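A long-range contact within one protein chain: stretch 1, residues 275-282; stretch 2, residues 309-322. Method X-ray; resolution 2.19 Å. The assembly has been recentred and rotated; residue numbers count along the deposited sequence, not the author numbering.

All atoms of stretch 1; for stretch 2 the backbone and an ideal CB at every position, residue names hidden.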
# COMPACT_ATOMS: atom_id res chain seq x y z
N PRO C 275 19.08 -32.02 19.24
CA PRO C 275 19.09 -30.65 18.71
C PRO C 275 20.32 -29.86 19.15
O PRO C 275 21.07 -30.30 20.03
CB PRO C 275 17.82 -30.02 19.30
CG PRO C 275 17.21 -31.06 20.21
CD PRO C 275 18.22 -32.14 20.42
N PHE C 276 20.53 -28.71 18.53
CA PHE C 276 21.65 -27.84 18.87
C PHE C 276 21.29 -26.43 18.45
O PHE C 276 20.44 -26.21 17.59
CB PHE C 276 22.95 -28.30 18.20
CG PHE C 276 24.18 -27.59 18.70
CD1 PHE C 276 24.67 -27.84 19.97
CD2 PHE C 276 24.83 -26.66 17.91
CE1 PHE C 276 25.79 -27.18 20.43
CE2 PHE C 276 25.96 -26.00 18.36
CZ PHE C 276 26.44 -26.26 19.63
N GLY C 277 21.97 -25.47 19.07
CA GLY C 277 21.74 -24.08 18.73
C GLY C 277 22.22 -23.74 17.33
O GLY C 277 23.09 -24.40 16.76
N GLU C 278 21.61 -22.71 16.77
CA GLU C 278 22.02 -22.14 15.49
C GLU C 278 22.08 -20.63 15.63
O GLU C 278 21.49 -20.05 16.55
CB GLU C 278 21.07 -22.56 14.36
CG GLU C 278 20.62 -24.01 14.43
CD GLU C 278 20.17 -24.57 13.09
OE1 GLU C 278 21.05 -24.89 12.27
OE2 GLU C 278 18.95 -24.69 12.87
N PHE C 279 22.79 -19.99 14.70
CA PHE C 279 23.08 -18.56 14.83
C PHE C 279 21.84 -17.66 14.86
O PHE C 279 21.93 -16.54 15.38
CB PHE C 279 24.04 -18.10 13.73
CG PHE C 279 23.47 -18.14 12.34
CD1 PHE C 279 22.81 -17.04 11.82
CD2 PHE C 279 23.63 -19.26 11.54
CE1 PHE C 279 22.28 -17.07 10.54
CE2 PHE C 279 23.11 -19.30 10.25
CZ PHE C 279 22.44 -18.20 9.75
N PRO C 280 20.65 -18.07 14.34
CA PRO C 280 19.46 -17.24 14.56
C PRO C 280 18.95 -17.28 16.00
O PRO C 280 17.91 -16.70 16.30
CB PRO C 280 18.42 -17.83 13.60
CG PRO C 280 19.23 -18.46 12.54
CD PRO C 280 20.39 -19.06 13.27
N GLY C 281 19.67 -17.96 16.89
CA GLY C 281 19.34 -17.94 18.30
C GLY C 281 18.30 -18.94 18.73
O GLY C 281 17.67 -18.75 19.78
N SER C 282 18.11 -20.02 17.97
CA SER C 282 17.12 -21.03 18.31
C SER C 282 17.72 -22.41 18.09
O SER C 282 18.78 -22.56 17.48
CB SER C 282 15.84 -20.85 17.49
OG SER C 282 16.09 -21.09 16.12
N UNK C 309 30.44 -20.89 22.98
CA UNK C 309 29.03 -20.81 23.36
C UNK C 309 28.27 -19.97 22.34
O UNK C 309 28.75 -18.92 21.91
CB UNK C 309 28.88 -20.22 24.76
N UNK C 310 27.08 -20.44 21.98
CA UNK C 310 26.17 -19.66 21.15
C UNK C 310 24.77 -19.73 21.76
O UNK C 310 24.38 -20.74 22.36
CB UNK C 310 26.17 -20.17 19.71
N UNK C 311 24.03 -18.64 21.61
CA UNK C 311 22.69 -18.53 22.14
C UNK C 311 21.94 -17.41 21.47
O UNK C 311 22.04 -17.23 20.25
CB UNK C 311 22.72 -18.31 23.65
N UNK C 312 21.20 -16.63 22.25
CA UNK C 312 20.51 -15.46 21.71
C UNK C 312 21.57 -14.41 21.37
O UNK C 312 22.36 -14.03 22.25
CB UNK C 312 19.48 -14.91 22.70
N UNK C 313 21.64 -13.95 20.13
CA UNK C 313 22.70 -13.01 19.73
C UNK C 313 22.63 -11.72 20.53
O UNK C 313 21.56 -11.29 20.97
CB UNK C 313 22.60 -12.70 18.24
N UNK C 314 23.79 -11.08 20.70
CA UNK C 314 25.06 -11.54 20.14
C UNK C 314 25.81 -12.46 21.09
O UNK C 314 25.80 -12.27 22.31
CB UNK C 314 25.94 -10.34 19.78
N UNK C 315 26.46 -13.47 20.53
CA UNK C 315 27.40 -14.31 21.27
C UNK C 315 28.68 -14.35 20.44
O UNK C 315 28.89 -13.55 19.52
CB UNK C 315 26.84 -15.71 21.52
N UNK C 316 29.58 -15.29 20.77
CA UNK C 316 30.84 -15.38 20.05
C UNK C 316 30.63 -15.69 18.57
O UNK C 316 31.35 -15.18 17.71
CB UNK C 316 31.73 -16.45 20.69
N UNK C 317 29.62 -16.51 18.26
CA UNK C 317 29.40 -16.95 16.89
C UNK C 317 29.17 -15.77 15.96
O UNK C 317 29.59 -15.79 14.79
CB UNK C 317 28.21 -17.91 16.82
N UNK C 318 28.52 -14.71 16.45
CA UNK C 318 28.26 -13.55 15.60
C UNK C 318 29.55 -12.87 15.17
O UNK C 318 29.63 -12.34 14.05
CB UNK C 318 27.36 -12.55 16.33
N UNK C 319 30.58 -12.89 16.02
CA UNK C 319 31.86 -12.32 15.62
C UNK C 319 32.58 -13.20 14.61
O UNK C 319 33.38 -12.71 13.82
CB UNK C 319 32.75 -12.10 16.85
N UNK C 320 32.30 -14.51 14.62
CA UNK C 320 32.87 -15.40 13.61
C UNK C 320 32.22 -15.25 12.24
O UNK C 320 32.73 -15.81 11.27
CB UNK C 320 32.74 -16.85 14.07
N UNK C 321 31.11 -14.51 12.14
CA UNK C 321 30.41 -14.35 10.87
C UNK C 321 30.19 -12.88 10.51
O UNK C 321 29.44 -12.60 9.57
CB UNK C 321 29.06 -15.08 10.92
N UNK C 322 30.81 -11.95 11.23
CA UNK C 322 30.47 -10.54 11.08
C UNK C 322 31.12 -9.92 9.85
O UNK C 322 30.45 -9.63 8.86
CB UNK C 322 30.89 -9.76 12.33

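Position 309 directs its CA-to-CB bond away from stretch 1, and its ideal CB has nothing of that stretch within 5.5 Å, so the contact sets almost no limit on it. It is Tyr309, chi1 t, whose hydroxyl is hydrogen-bonded elsewhere in the structure.

At position 310 the bond points toward stretch 1, yet nothing of stretch 1 lies within 5.5 Å of the ideal CB. What lies beyond is mostly apolar: the Phe276 ring, the CA of Gly277 and the backbone of 278-279. A medium or long hydrocarbon, leucine, isoleucine or methionine, would fill this gap; no charged group of stretch 1 is seen to pair with a charge here. The deposited residue is Leu310 (chi1 84°, chi2 t). Its CD2 approaches Phe276 CE2 at 3.7 Å, obliquely to the ring, while Leu310 CD1 lies 3.8 Å from both Gly277 O and Glu278 C. An ideal CB on Gly277 would come within a tight 3.4 Å of Leu310 CD2, so the missing side chain there makes room for the leucine.

Position 311 has phi/psi of -162/-138, a region that favours glycine, although its ideal CB would meet nothing of stretch 1. It is Gly311. The contribution to the contact is its carbonyl: Gly281 CA makes a CA-H...O contact with Gly311 O at 3.4 Å, with an angle of 141° at the hydrogen.

At 312 the bond points away, and the ideal CB is 5.2 Å from Gly281 O; many side chains would suit. Ile312 is found, and its CG1 only grazes Gly281 O at 4.2 Å, although the CA atoms of Ile312 and Gly281 are just 4.4 Å apart.

Position 313, at phi -62°, points toward stretch 1 with its ideal CB 4.8 Å from Phe279 O. Something compact is wanted, and proline is compatible with the phi. Pro313 places CG 3.6 Å from Phe279 O and CD 4.0 Å from Gly281 CA. An ideal CB on Gly281 would clash with Pro313 CD at 2.9 Å.

Positions 314, 315 and 316 are out of reach: Trp314, which follows a cis peptide bond, Thr315 and Glu316.

At 317 the bond again points toward, with the ideal CB 5.2 Å from Phe279 CB; an aliphatic side chain would suit. Ile317 makes a loose apolar contact, CG1 to Phe279 CB at 4.4 Å.

Position 318 points sideways, and the nearby carbonyl of Phe279 invites a polar group working through water. Asp318 does so: one water lies 2.6 Å from both Asp318 OD1 and Phe279 O and bridges them. Asp318 OD2 accepts a hydrogen bond from Thr315 N at 2.8 Å.

Positions 319 and 320 are beyond reach of stretch 1; they are Tyr319 and Leu320.

Position 321 points toward, but nothing of stretch 1 lies within 5.5 Å of its ideal CB, so a long, flexible apolar chain could reach the Phe279 ring. Met321 (m, t, p) lays its CE over one face of the Phe279 ring, 3.9 Å from that ring's centroid and 12° off the normal, a CH-pi contact. Position 322, out of reach, is Ala322.

Stretch 2 (309-322) YLGIPWTEIDYLMA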
# COMPACT_ATOMS: atom_id res chain seq x y z
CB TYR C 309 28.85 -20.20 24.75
CG TYR C 309 27.38 -19.98 25.08
CD1 TYR C 309 26.57 -21.04 25.47
CD2 TYR C 309 26.81 -18.72 24.97
CE1 TYR C 309 25.23 -20.84 25.75
CE2 TYR C 309 25.47 -18.52 25.25
CZ TYR C 309 24.69 -19.58 25.64
OH TYR C 309 23.35 -19.39 25.92
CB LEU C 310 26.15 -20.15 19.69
CG LEU C 310 25.26 -21.33 19.28
CD1 LEU C 310 25.18 -21.42 17.77
CD2 LEU C 310 25.77 -22.63 19.87
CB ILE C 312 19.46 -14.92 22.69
CG1 ILE C 312 18.25 -15.85 22.72
CG2 ILE C 312 19.05 -13.50 22.30
CD1 ILE C 312 17.46 -15.79 24.01
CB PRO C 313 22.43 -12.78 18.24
CG PRO C 313 21.62 -13.96 17.81
CD PRO C 313 20.77 -14.31 18.99
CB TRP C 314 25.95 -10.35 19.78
CG TRP C 314 25.77 -9.83 18.38
CD1 TRP C 314 24.59 -9.67 17.71
CD2 TRP C 314 26.80 -9.40 17.48
NE1 TRP C 314 24.82 -9.18 16.45
CE2 TRP C 314 26.17 -9.00 16.29
CE3 TRP C 314 28.19 -9.33 17.57
CZ2 TRP C 314 26.89 -8.53 15.19
CZ3 TRP C 314 28.90 -8.86 16.48
CH2 TRP C 314 28.25 -8.46 15.31
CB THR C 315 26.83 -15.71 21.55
OG1 THR C 315 26.60 -16.41 20.32
CG2 THR C 315 25.53 -15.63 22.34
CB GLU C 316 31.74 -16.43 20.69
CG GLU C 316 33.14 -16.45 20.13
CD GLU C 316 33.97 -17.59 20.67
OE1 GLU C 316 33.50 -18.30 21.59
OE2 GLU C 316 35.10 -17.78 20.18
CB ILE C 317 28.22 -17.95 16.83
CG1 ILE C 317 28.04 -18.49 15.41
CG2 ILE C 317 26.93 -17.31 17.32
CD1 ILE C 317 29.18 -19.36 14.93
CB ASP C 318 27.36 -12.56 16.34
CG ASP C 318 26.02 -13.16 16.71
OD1 ASP C 318 25.08 -13.08 15.89
OD2 ASP C 318 25.91 -13.74 17.81
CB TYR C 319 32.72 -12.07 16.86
CG TYR C 319 32.12 -11.06 17.81
CD1 TYR C 319 32.35 -9.70 17.64
CD2 TYR C 319 31.31 -11.46 18.87
CE1 TYR C 319 31.80 -8.77 18.51
CE2 TYR C 319 30.76 -10.54 19.74
CZ TYR C 319 31.00 -9.19 19.55
OH TYR C 319 30.45 -8.27 20.42
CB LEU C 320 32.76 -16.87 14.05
CG LEU C 320 33.75 -17.46 15.05
CD1 LEU C 320 35.17 -17.00 14.75
CD2 LEU C 320 33.38 -17.15 16.49
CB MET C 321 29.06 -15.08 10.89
CG MET C 321 29.14 -16.54 11.30
SD MET C 321 27.55 -17.17 11.86
CE MET C 321 26.53 -16.82 10.43
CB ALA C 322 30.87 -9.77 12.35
O HOH W 1 23.16 -14.31 14.67
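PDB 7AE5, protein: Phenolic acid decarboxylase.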